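Local coordinates for protein putative branched-chain amino acid ABC transporter (Chromobacterium violaceum, PDB 4PYR) that binds glutathione and may act as an enzyme regulator, with a fold of the periplasmic-binding-protein kind, at residues N47-E50 with R51-A55; D256-R259 with L260-L264. All coordinates share one frame; numbering follows the deposited sequence.

Interaction 1: N47-E50 with R51-A55; sequences NVVE and RYRAA
Asn47 lays its amide nitrogen over one face of the Arg51 guanidinium: ND2 sits 3.3 Å above the plane of that group, over its centre, and 3.4 Å from Arg51 CZ. The amide crosses the guanidinium obliquely, the two planes 27° apart, with the ND2 of Asn47 and the NE of Arg51 both donors and not bonded to each other. Arg51 NE donates to a water at 3.0 Å, which in turn gives a weak bond to Glu50 OE1; Arg51 NH1 bonds the carbonyl of Asp42. Asn47 can reach the guanidinium because its CG stands between backbone N and carbonyl carbon (chi1 68°), while Arg51 runs extended from CG to NE; Asn47 OD1 accepts a hydrogen bond from Thr44 N. Two residues further along, Val49 and Arg53 lie side by side, Val49 CG1 meeting Arg53 CD at 3.8 Å. Arg51 N bonds Asn47 O at 2.9 Å, the first of a run of i to i+4 bonds. Together these contacts belong to the N-terminal part of helix 48-57, which follows strand 36-42 in the Rossmann-like, parallel-sheet half of a periplasmic-binding-protein fold.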
loop_
_atom_site.group_PDB
_atom_site.type_symbol
_atom_site.label_atom_id
_atom_site.label_comp_id
_atom_site.label_asym_id
_atom_site.label_seq_id
_atom_site.Cartn_x
_atom_site.Cartn_y
_atom_site.Cartn_z
ATOM N N ASN A 47 13.322 12.632 18.779
ATOM C CA ASN A 47 12.354 13.540 19.425
ATOM C C ASN A 47 10.884 13.139 19.297
ATOM O O ASN A 47 10.008 13.885 19.738
ATOM C CB ASN A 47 12.525 14.984 18.922
ATOM C CG ASN A 47 12.127 15.165 17.474
ATOM O OD1 ASN A 47 11.494 14.311 16.827
ATOM N ND2 ASN A 47 12.480 16.312 16.961
ATOM N N VAL A 48 10.622 11.988 18.675
ATOM C CA VAL A 48 9.247 11.604 18.334
ATOM C C VAL A 48 8.432 11.412 19.591
ATOM O O VAL A 48 7.296 11.851 19.656
ATOM C CB VAL A 48 9.195 10.377 17.421
ATOM C CG1 VAL A 48 9.547 9.110 18.179
ATOM C CG2 VAL A 48 7.819 10.249 16.797
ATOM N N VAL A 49 9.026 10.817 20.626
ATOM C CA VAL A 49 8.276 10.617 21.866
ATOM C C VAL A 49 7.949 11.954 22.504
ATOM O O VAL A 49 6.832 12.194 22.894
ATOM C CB VAL A 49 9.038 9.755 22.899
ATOM C CG1 VAL A 49 8.377 9.838 24.267
ATOM C CG2 VAL A 49 9.129 8.311 22.434
ATOM N N GLU A 50 8.947 12.822 22.621
ATOM C CA GLU A 50 8.723 14.140 23.227
ATOM C C GLU A 50 7.657 14.989 22.503
ATOM O O GLU A 50 6.846 15.662 23.135
ATOM C CB GLU A 50 10.046 14.901 23.251
ATOM C CG GLU A 50 10.058 16.130 24.129
ATOM C CD GLU A 50 11.464 16.665 24.286
ATOM O OE1 GLU A 50 12.353 16.192 23.523
ATOM O OE2 GLU A 50 11.696 17.535 25.166
ATOM N N ARG A 51 7.669 14.961 21.178
ATOM C CA ARG A 51 6.731 15.784 20.428
ATOM C C ARG A 51 5.351 15.139 20.367
ATOM O O ARG A 51 4.350 15.841 20.317
ATOM C CB ARG A 51 7.298 16.108 19.052
ATOM C CG ARG A 51 8.511 16.992 19.240
ATOM C CD ARG A 51 8.984 17.637 17.980
ATOM N NE ARG A 51 10.105 18.504 18.282
ATOM C CZ ARG A 51 10.774 19.199 17.383
ATOM N NH1 ARG A 51 10.436 19.106 16.102
ATOM N NH2 ARG A 51 11.783 19.969 17.763
ATOM N N TYR A 52 5.315 13.808 20.353
ATOM C CA TYR A 52 4.060 13.072 20.519
ATOM C C TYR A 52 3.473 13.459 21.861
ATOM O O TYR A 52 2.312 13.859 21.958
ATOM C CB TYR A 52 4.309 11.559 20.454
ATOM C CG TYR A 52 3.101 10.694 20.638
ATOM C CD1 TYR A 52 2.687 10.310 21.917
ATOM C CD2 TYR A 52 2.397 10.222 19.561
ATOM C CE1 TYR A 52 1.573 9.471 22.084
ATOM C CE2 TYR A 52 1.282 9.410 19.692
ATOM C CZ TYR A 52 0.878 9.016 20.972
ATOM O OH TYR A 52 -0.241 8.212 21.132
ATOM N N ARG A 53 4.280 13.347 22.903
ATOM C CA ARG A 53 3.835 13.716 24.241
ATOM C C ARG A 53 3.283 15.126 24.287
ATOM O O ARG A 53 2.252 15.360 24.886
ATOM C CB ARG A 53 4.955 13.571 25.267
ATOM C CG ARG A 53 5.214 12.111 25.666
ATOM C CD ARG A 53 6.309 11.929 26.679
ATOM N NE ARG A 53 5.849 12.312 28.011
ATOM C CZ ARG A 53 5.088 11.547 28.785
ATOM N NH1 ARG A 53 4.722 10.340 28.378
ATOM N NH2 ARG A 53 4.705 11.980 29.973
ATOM N N ALA A 54 3.944 16.073 23.622
ATOM C CA ALA A 54 3.465 17.455 23.683
ATOM C C ALA A 54 2.154 17.679 22.878
ATOM O O ALA A 54 1.344 18.558 23.221
ATOM C CB ALA A 54 4.561 18.422 23.235
ATOM N N ALA A 55 1.962 16.909 21.806
ATOM C CA ALA A 55 0.742 16.984 21.007
ATOM C C ALA A 55 -0.428 16.498 21.891
ATOM O O ALA A 55 -1.448 17.156 21.991
ATOM C CB ALA A 55 0.884 16.161 19.733
HETATM O O HOH W 1 11.488 18.187 20.930
#

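Interaction 2: D256-R259 with L260-L264; sequences DAYR and LAVQL
Val262 meets Tyr258 through one of its two methyls. Its CB lies 3.7 Å from Arg259 O and only slightly further from Tyr258 O, and from there CG2, anti to the carbonyl carbon and beside the backbone N, reaches back along the helix. CG2 touches Tyr258 O and then comes over one face of the phenol ring, 3.6 Å above its plane and offset toward the rim, nearest to CE2 and CZ. It is a CH-pi contact, 25° off the ring normal. In Tyr258, chi1 places the ring and chi2 (89°) turns its face to the methyl; its OH bonds Ser35 OG. The pair belongs to the long helix 245-265, which packs against strand 2-8 and helix 16-33 of the Rossmann-like lobe: Tyr258, Ala261 and Val262 all touch Ile4. A further flank of the helix faces strand 274-277, where Leu260 rests on Leu275. On that flank Arg259 turns back to Asp256, NH1 to OD1 at 3.1 Å in a salt bridge on the syn side but 28° out of the carboxylate plane; Arg259 NH2 also pairs with Asp276, while the Asp256 carboxylate takes bonds from Thr279 and Val278. Where the backbone bond from Gln263 N to Arg259 O is weak, at 3.3 Å, a water donates to both Arg259 O and Gln263 OE1, 2.7 Å from each.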
loop_
_atom_site.group_PDB
_atom_site.type_symbol
_atom_site.label_atom_id
_atom_site.label_comp_id
_atom_site.label_asym_id
_atom_site.label_seq_id
_atom_site.Cartn_x
_atom_site.Cartn_y
_atom_site.Cartn_z
ATOM N N ASP A 256 -6.611 8.763 3.223
ATOM C CA ASP A 256 -7.189 7.683 4.080
ATOM C C ASP A 256 -6.695 7.724 5.528
ATOM O O ASP A 256 -7.450 7.309 6.422
ATOM C CB ASP A 256 -6.929 6.318 3.482
ATOM C CG ASP A 256 -7.887 5.966 2.358
ATOM O OD1 ASP A 256 -8.853 6.710 2.071
ATOM O OD2 ASP A 256 -7.686 4.906 1.764
ATOM N N ALA A 257 -5.498 8.247 5.776
ATOM C CA ALA A 257 -4.982 8.351 7.174
ATOM C C ALA A 257 -5.879 9.348 7.940
ATOM O O ALA A 257 -6.257 9.097 9.092
ATOM C CB ALA A 257 -3.515 8.805 7.191
ATOM N N TYR A 258 -6.192 10.493 7.305
ATOM C CA TYR A 258 -7.094 11.441 7.856
ATOM C C TYR A 258 -8.438 10.749 8.162
ATOM O O TYR A 258 -8.958 10.865 9.284
ATOM C CB TYR A 258 -7.359 12.584 6.907
ATOM C CG TYR A 258 -8.430 13.489 7.465
ATOM C CD1 TYR A 258 -8.101 14.532 8.269
ATOM C CD2 TYR A 258 -9.790 13.309 7.157
ATOM C CE1 TYR A 258 -9.090 15.403 8.771
ATOM C CE2 TYR A 258 -10.770 14.140 7.668
ATOM C CZ TYR A 258 -10.411 15.169 8.479
ATOM O OH TYR A 258 -11.372 15.995 9.030
ATOM N N ARG A 259 -8.986 10.006 7.183
ATOM C CA ARG A 259 -10.306 9.421 7.345
ATOM C C ARG A 259 -10.345 8.395 8.445
ATOM O O ARG A 259 -11.306 8.371 9.217
ATOM C CB ARG A 259 -10.811 8.832 6.053
ATOM C CG ARG A 259 -10.919 9.896 4.929
ATOM C CD ARG A 259 -11.212 9.324 3.528
ATOM N NE ARG A 259 -12.488 8.624 3.468
ATOM C CZ ARG A 259 -12.790 7.601 2.696
ATOM N NH1 ARG A 259 -11.892 7.067 1.870
ATOM N NH2 ARG A 259 -14.001 7.095 2.724
ATOM N N LEU A 260 -9.323 7.550 8.488
ATOM C CA LEU A 260 -9.215 6.537 9.565
ATOM C C LEU A 260 -9.014 7.165 10.920
ATOM O O LEU A 260 -9.629 6.718 11.908
ATOM C CB LEU A 260 -8.085 5.568 9.310
ATOM C CG LEU A 260 -8.325 4.458 8.346
ATOM C CD1 LEU A 260 -7.012 3.684 8.223
ATOM C CD2 LEU A 260 -9.416 3.549 8.832
ATOM N N ALA A 261 -8.182 8.196 10.995
ATOM C CA ALA A 261 -7.967 8.905 12.265
ATOM C C ALA A 261 -9.258 9.422 12.819
ATOM O O ALA A 261 -9.530 9.273 14.025
ATOM C CB ALA A 261 -6.990 10.045 12.076
ATOM N N VAL A 262 -10.097 10.008 11.977
ATOM C CA VAL A 262 -11.382 10.521 12.448
ATOM C C VAL A 262 -12.235 9.392 13.032
ATOM O O VAL A 262 -12.849 9.568 14.078
ATOM C CB VAL A 262 -12.161 11.256 11.335
ATOM C CG1 VAL A 262 -13.552 11.586 11.794
ATOM C CG2 VAL A 262 -11.408 12.531 10.947
ATOM N N GLN A 263 -12.233 8.220 12.396
ATOM C CA GLN A 263 -12.989 7.089 12.921
ATOM C C GLN A 263 -12.403 6.534 14.227
ATOM O O GLN A 263 -13.182 6.136 15.160
ATOM C CB GLN A 263 -13.140 6.029 11.842
ATOM C CG GLN A 263 -13.753 6.584 10.549
ATOM C CD GLN A 263 -15.109 7.230 10.733
ATOM O OE1 GLN A 263 -15.401 8.345 10.224
ATOM N NE2 GLN A 263 -15.962 6.535 11.470
ATOM N N LEU A 264 -11.056 6.498 14.275
ATOM C CA LEU A 264 -10.339 5.954 15.444
ATOM C C LEU A 264 -10.520 6.819 16.677
ATOM O O LEU A 264 -10.419 6.323 17.831
ATOM C CB LEU A 264 -8.853 5.821 15.141
ATOM C CG LEU A 264 -8.519 4.621 14.246
ATOM C CD1 LEU A 264 -7.110 4.705 13.671
ATOM C CD2 LEU A 264 -8.707 3.308 15.006
HETATM O O HOH W 2 -13.656 9.552 8.532
#

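Interactions 1 and 2 lie on separate helices, 48-57 and 245-265, with centres 20 Å apart and nearest atoms about 11 Å apart. Both helices pack against strand 2-8, at Ile7 and Ile4 respectively; these residues are three apart in the strand, consistent with the helices lying on opposite faces of the sheet. Helix 245-265, from late in the chain, thus packs on the same lobe as helix 48-57. Their relation to the ligand differs. Interaction 1 lies away from the glutathione pocket, but in interaction 2 the side chain of Ala257 is about 10 Å from bound glutathione and that of Asp256 about 8 Å from that of Leu104, a glutathione-binding residue.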